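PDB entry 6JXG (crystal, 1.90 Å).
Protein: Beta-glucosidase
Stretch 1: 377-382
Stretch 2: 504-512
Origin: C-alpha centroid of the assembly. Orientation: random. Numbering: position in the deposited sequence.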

ATOM      1  N   GLY A 377     -20.127 -12.614  -1.252  1.00 12.75           N
ATOM      2  CA  GLY A 377     -20.138 -11.984  -2.538  1.00 13.42           C
ATOM      3  C   GLY A 377     -18.765 -11.455  -3.026  1.00 12.41           C
ATOM      4  O   GLY A 377     -17.721 -11.812  -2.490  1.00 14.33           O
ATOM      5  N   HIS A 378     -18.812 -10.632  -4.075  1.00 13.73           N
ATOM      6  CA  HIS A 378     -17.640 -10.060  -4.696  1.00 12.73           C
ATOM      7  C   HIS A 378     -16.750  -9.322  -3.735  1.00 12.61           C
ATOM      8  O   HIS A 378     -17.212  -8.489  -2.992  1.00 12.57           O
ATOM      9  N   LEU A 379     -15.475  -9.697  -3.724  1.00 11.96           N
ATOM     10  CA  LEU A 379     -14.537  -9.156  -2.801  1.00 12.13           C
ATOM     11  C   LEU A 379     -13.743  -8.013  -3.467  1.00 12.26           C
ATOM     12  O   LEU A 379     -13.020  -8.286  -4.451  1.00 12.67           O
ATOM     13  N   ALA A 380     -13.810  -6.804  -2.881  1.00 12.59           N
ATOM     14  CA  ALA A 380     -13.163  -5.649  -3.509  1.00 13.14           C
ATOM     15  C   ALA A 380     -12.382  -4.777  -2.572  1.00 14.93           C
ATOM     16  O   ALA A 380     -11.760  -3.782  -2.982  1.00 16.07           O
ATOM     17  N   MET A 381     -12.280  -5.252  -1.334  1.00 14.14           N
ATOM     18  CA  MET A 381     -11.662  -4.516  -0.230  1.00 16.88           C
ATOM     19  C   MET A 381     -11.483  -5.588   0.906  1.00 14.90           C
ATOM     20  O   MET A 381     -12.424  -6.387   1.127  1.00 14.44           O
ATOM     21  N   GLY A 382     -10.375  -5.577   1.608  1.00 13.42           N
ATOM     22  CA  GLY A 382     -10.279  -6.186   2.953  1.00 13.14           C
ATOM     23  C   GLY A 382     -11.003  -5.458   4.091  1.00 12.62           C
ATOM     24  O   GLY A 382     -11.802  -4.577   3.867  1.00 12.48           O
ATOM     25  N   ALA A 504      -6.752 -11.104 -10.079  1.00 12.31           N
ATOM     26  CA  ALA A 504      -7.462  -9.833 -10.311  1.00 13.90           C
ATOM     27  C   ALA A 504      -7.335  -8.870  -9.137  1.00 14.74           C
ATOM     28  O   ALA A 504      -7.684  -7.692  -9.260  1.00 15.79           O
ATOM     29  N   GLY A 505      -6.874  -9.387  -7.987  1.00 14.00           N
ATOM     30  CA  GLY A 505      -6.649  -8.591  -6.783  1.00 13.09           C
ATOM     31  C   GLY A 505      -7.902  -8.120  -6.093  1.00 13.38           C
ATOM     32  O   GLY A 505      -8.935  -8.781  -6.184  1.00 13.14           O
ATOM     33  N   VAL A 506      -7.826  -6.940  -5.460  1.00 13.00           N
ATOM     34  CA  VAL A 506      -8.873  -6.386  -4.627  1.00 13.43           C
ATOM     35  C   VAL A 506      -8.912  -4.892  -4.935  1.00 12.26           C
ATOM     36  O   VAL A 506      -8.041  -4.124  -4.561  1.00 11.09           O
ATOM     37  N   SER A 507      -9.905  -4.545  -5.731  1.00 11.54           N
ATOM     38  CA  SER A 507      -9.815  -3.380  -6.618  1.00 12.80           C
ATOM     39  C   SER A 507     -10.944  -2.363  -6.544  1.00 12.27           C
ATOM     40  O   SER A 507     -11.057  -1.507  -7.415  1.00 13.62           O
ATOM     41  N   GLY A 508     -11.718  -2.360  -5.454  1.00 13.11           N
ATOM     42  CA  GLY A 508     -12.635  -1.267  -5.243  1.00 12.52           C
ATOM     43  C   GLY A 508     -13.836  -1.299  -6.159  1.00 12.46           C
ATOM     44  O   GLY A 508     -14.107  -2.312  -6.854  1.00 13.05           O
ATOM     45  N   GLN A 509     -14.514  -0.147  -6.234  1.00 13.36           N
ATOM     46  CA  GLN A 509     -15.857  -0.061  -6.832  1.00 12.38           C
ATOM     47  C   GLN A 509     -15.963  -0.452  -8.287  1.00 12.38           C
ATOM     48  O   GLN A 509     -17.032  -0.978  -8.726  1.00 11.48           O
ATOM     49  N   GLU A 510     -14.897  -0.164  -9.032  1.00 12.47           N
ATOM     50  CA  GLU A 510     -14.889  -0.497 -10.452  1.00 12.51           C
ATOM     51  C   GLU A 510     -14.342  -1.891 -10.818  1.00 12.64           C
ATOM     52  O   GLU A 510     -14.257  -2.225 -12.008  1.00 14.14           O
ATOM     53  N   SER A 511     -14.114  -2.723  -9.810  1.00 12.37           N
ATOM     54  CA  SER A 511     -13.526  -4.069  -9.966  1.00 11.41           C
ATOM     55  C   SER A 511     -13.975  -4.820 -11.241  1.00 11.73           C
ATOM     56  O   SER A 511     -13.156  -5.169 -12.101  1.00 13.12           O
ATOM     57  N   GLY A 512     -15.258  -5.116 -11.323  1.00 13.96           N
ATOM     58  CA  GLY A 512     -15.790  -5.936 -12.395  1.00 13.42           C
ATOM     59  C   GLY A 512     -15.648  -5.289 -13.772  1.00 13.19           C
ATOM     60  O   GLY A 512     -15.492  -6.016 -14.784  1.00 12.47           O
TER

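What does the start of stretch 2 bring to the contact? Very little until Val506. Ala504 lies out of reach, and Gly505, whose positive phi favours glycine, is barely covered. Val506 is the first real partner: its CA-to-CB bond points sideways, and with chi1 in the m well its CG1 lies 3.9 Å from CD2 of Leu379. That leucine also starts out sideways, but its t, p rotamer brings the end of the side chain nearer, so two apolar groups meet. The backbones run close here, with the CA atoms of Val506 and Ala380 4.5 Å apart. Val506 CB also comes within 4.3 Å of Met381 N, a buried amide that finds no polar partner in the model.

How does Ser507 take part if its side chain points away? It does so through its backbone and a water. Its amide N gives a hydrogen bond to water 1 at 2.9 Å, and the same water donates to Leu379 O, also at 2.9 Å, so the two stretches are bridged where they do not bond directly. Ser507 N is also 3.4 Å from Ala380 O, but the angle is too poor for a hydrogen bond. The serine side chain adopts the p rotamer.

Why does the carbonyl of Ala380 matter to Gly508? It accepts the direct backbone hydrogen bond between the stretches: Gly508 N donates to Ala380 O at 2.9 Å, with an angle of 151°. Gly508 has no side chain, and its positive phi favours glycine. It also opens a type I turn that ends at Ser511, closed by a hydrogen bond from Ser511 N to Gly508 O at 3.0 Å. Gln509 and Glu510, in the middle of that turn, make no contact with stretch 1; Glu510 occupies the N-cap position before the helix.

What does the turn deliver to stretch 1? It presents Ser511, which points toward stretch 1 in the t rotamer. Its OG meets NE2 of His378 at 2.7 Å in a nearly straight hydrogen bond, near the plane of the ring and at its edge. His378 also points toward its partner, with chi1 t and chi2 at 50°, while its ND1 is satisfied elsewhere in the structure. Ser511 OG is also hydrogen-bonded to water 1 at 2.7 Å, which ties the side-chain contact to the water bridge between Ser507 N and Leu379 O. Beside this polar cluster, Ser511 CB lies 4.4 Å from Ala380 CB. Gly512 then continues the helix without touching stretch 1.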

ATOM      1  CB  HIS A 378     -18.006  -9.162  -5.830  1.00 12.54           C
ATOM      2  CG  HIS A 378     -16.828  -8.830  -6.663  1.00 13.36           C
ATOM      3  ND1 HIS A 378     -15.970  -9.798  -7.138  1.00 12.97           N
ATOM      4  CD2 HIS A 378     -16.312  -7.640  -7.043  1.00 12.68           C
ATOM      5  CE1 HIS A 378     -14.997  -9.206  -7.816  1.00 13.56           C
ATOM      6  NE2 HIS A 378     -15.175  -7.903  -7.756  1.00 13.44           N
ATOM      7  CB  LEU A 379     -13.555 -10.233  -2.314  1.00 12.40           C
ATOM      8  CG  LEU A 379     -12.456  -9.741  -1.383  1.00 12.58           C
ATOM      9  CD1 LEU A 379     -13.058  -9.344  -0.034  1.00 14.12           C
ATOM     10  CD2 LEU A 379     -11.426 -10.785  -1.125  1.00 14.29           C
ATOM     11  CB  ALA A 380     -14.174  -4.845  -4.297  1.00 13.36           C
ATOM     12  CB  MET A 381     -12.739  -3.505   0.190  1.00 17.38           C
ATOM     13  CG  MET A 381     -12.250  -2.489   1.062  1.00 17.40           C
ATOM     14  SD  MET A 381     -13.303  -1.197   1.357  1.00 16.12           S
ATOM     15  CE  MET A 381     -13.683  -0.534  -0.253  1.00 17.70           C
ATOM     16  CB  ALA A 504      -8.929 -10.139 -10.541  1.00 15.70           C
ATOM     17  CB  VAL A 506      -8.704  -6.707  -3.128  1.00 15.42           C
ATOM     18  CG1 VAL A 506      -9.071  -8.163  -2.880  1.00 17.63           C
ATOM     19  CG2 VAL A 506      -7.252  -6.570  -2.695  1.00 17.49           C
ATOM     20  CB  SER A 507      -9.562  -3.831  -8.098  1.00 13.98           C
ATOM     21  OG  SER A 507     -10.636  -4.560  -8.679  1.00 14.78           O
ATOM     22  CB  GLN A 509     -16.465   1.336  -6.635  1.00 11.93           C
ATOM     23  CG  GLN A 509     -15.751   2.470  -7.416  1.00 12.04           C
ATOM     24  CD  GLN A 509     -16.180   3.838  -6.939  1.00 12.49           C
ATOM     25  OE1 GLN A 509     -16.243   4.096  -5.735  1.00 12.82           O
ATOM     26  NE2 GLN A 509     -16.502   4.722  -7.874  1.00 13.86           N
ATOM     27  CB  GLU A 510     -14.167   0.605 -11.241  1.00 12.90           C
ATOM     28  CG  GLU A 510     -15.057   1.842 -11.381  1.00 13.29           C
ATOM     29  CD  GLU A 510     -16.098   1.796 -12.474  1.00 14.43           C
ATOM     30  OE1 GLU A 510     -15.850   1.183 -13.575  1.00 13.53           O
ATOM     31  OE2 GLU A 510     -17.179   2.386 -12.237  1.00 13.69           O
ATOM     32  CB  SER A 511     -13.846  -4.928  -8.706  1.00 10.72           C
ATOM     33  OG  SER A 511     -13.323  -6.242  -8.820  1.00 11.97           O
TER
HETATM   34  O   HOH W   1     -11.834  -6.602  -6.542  1.00 10.13           O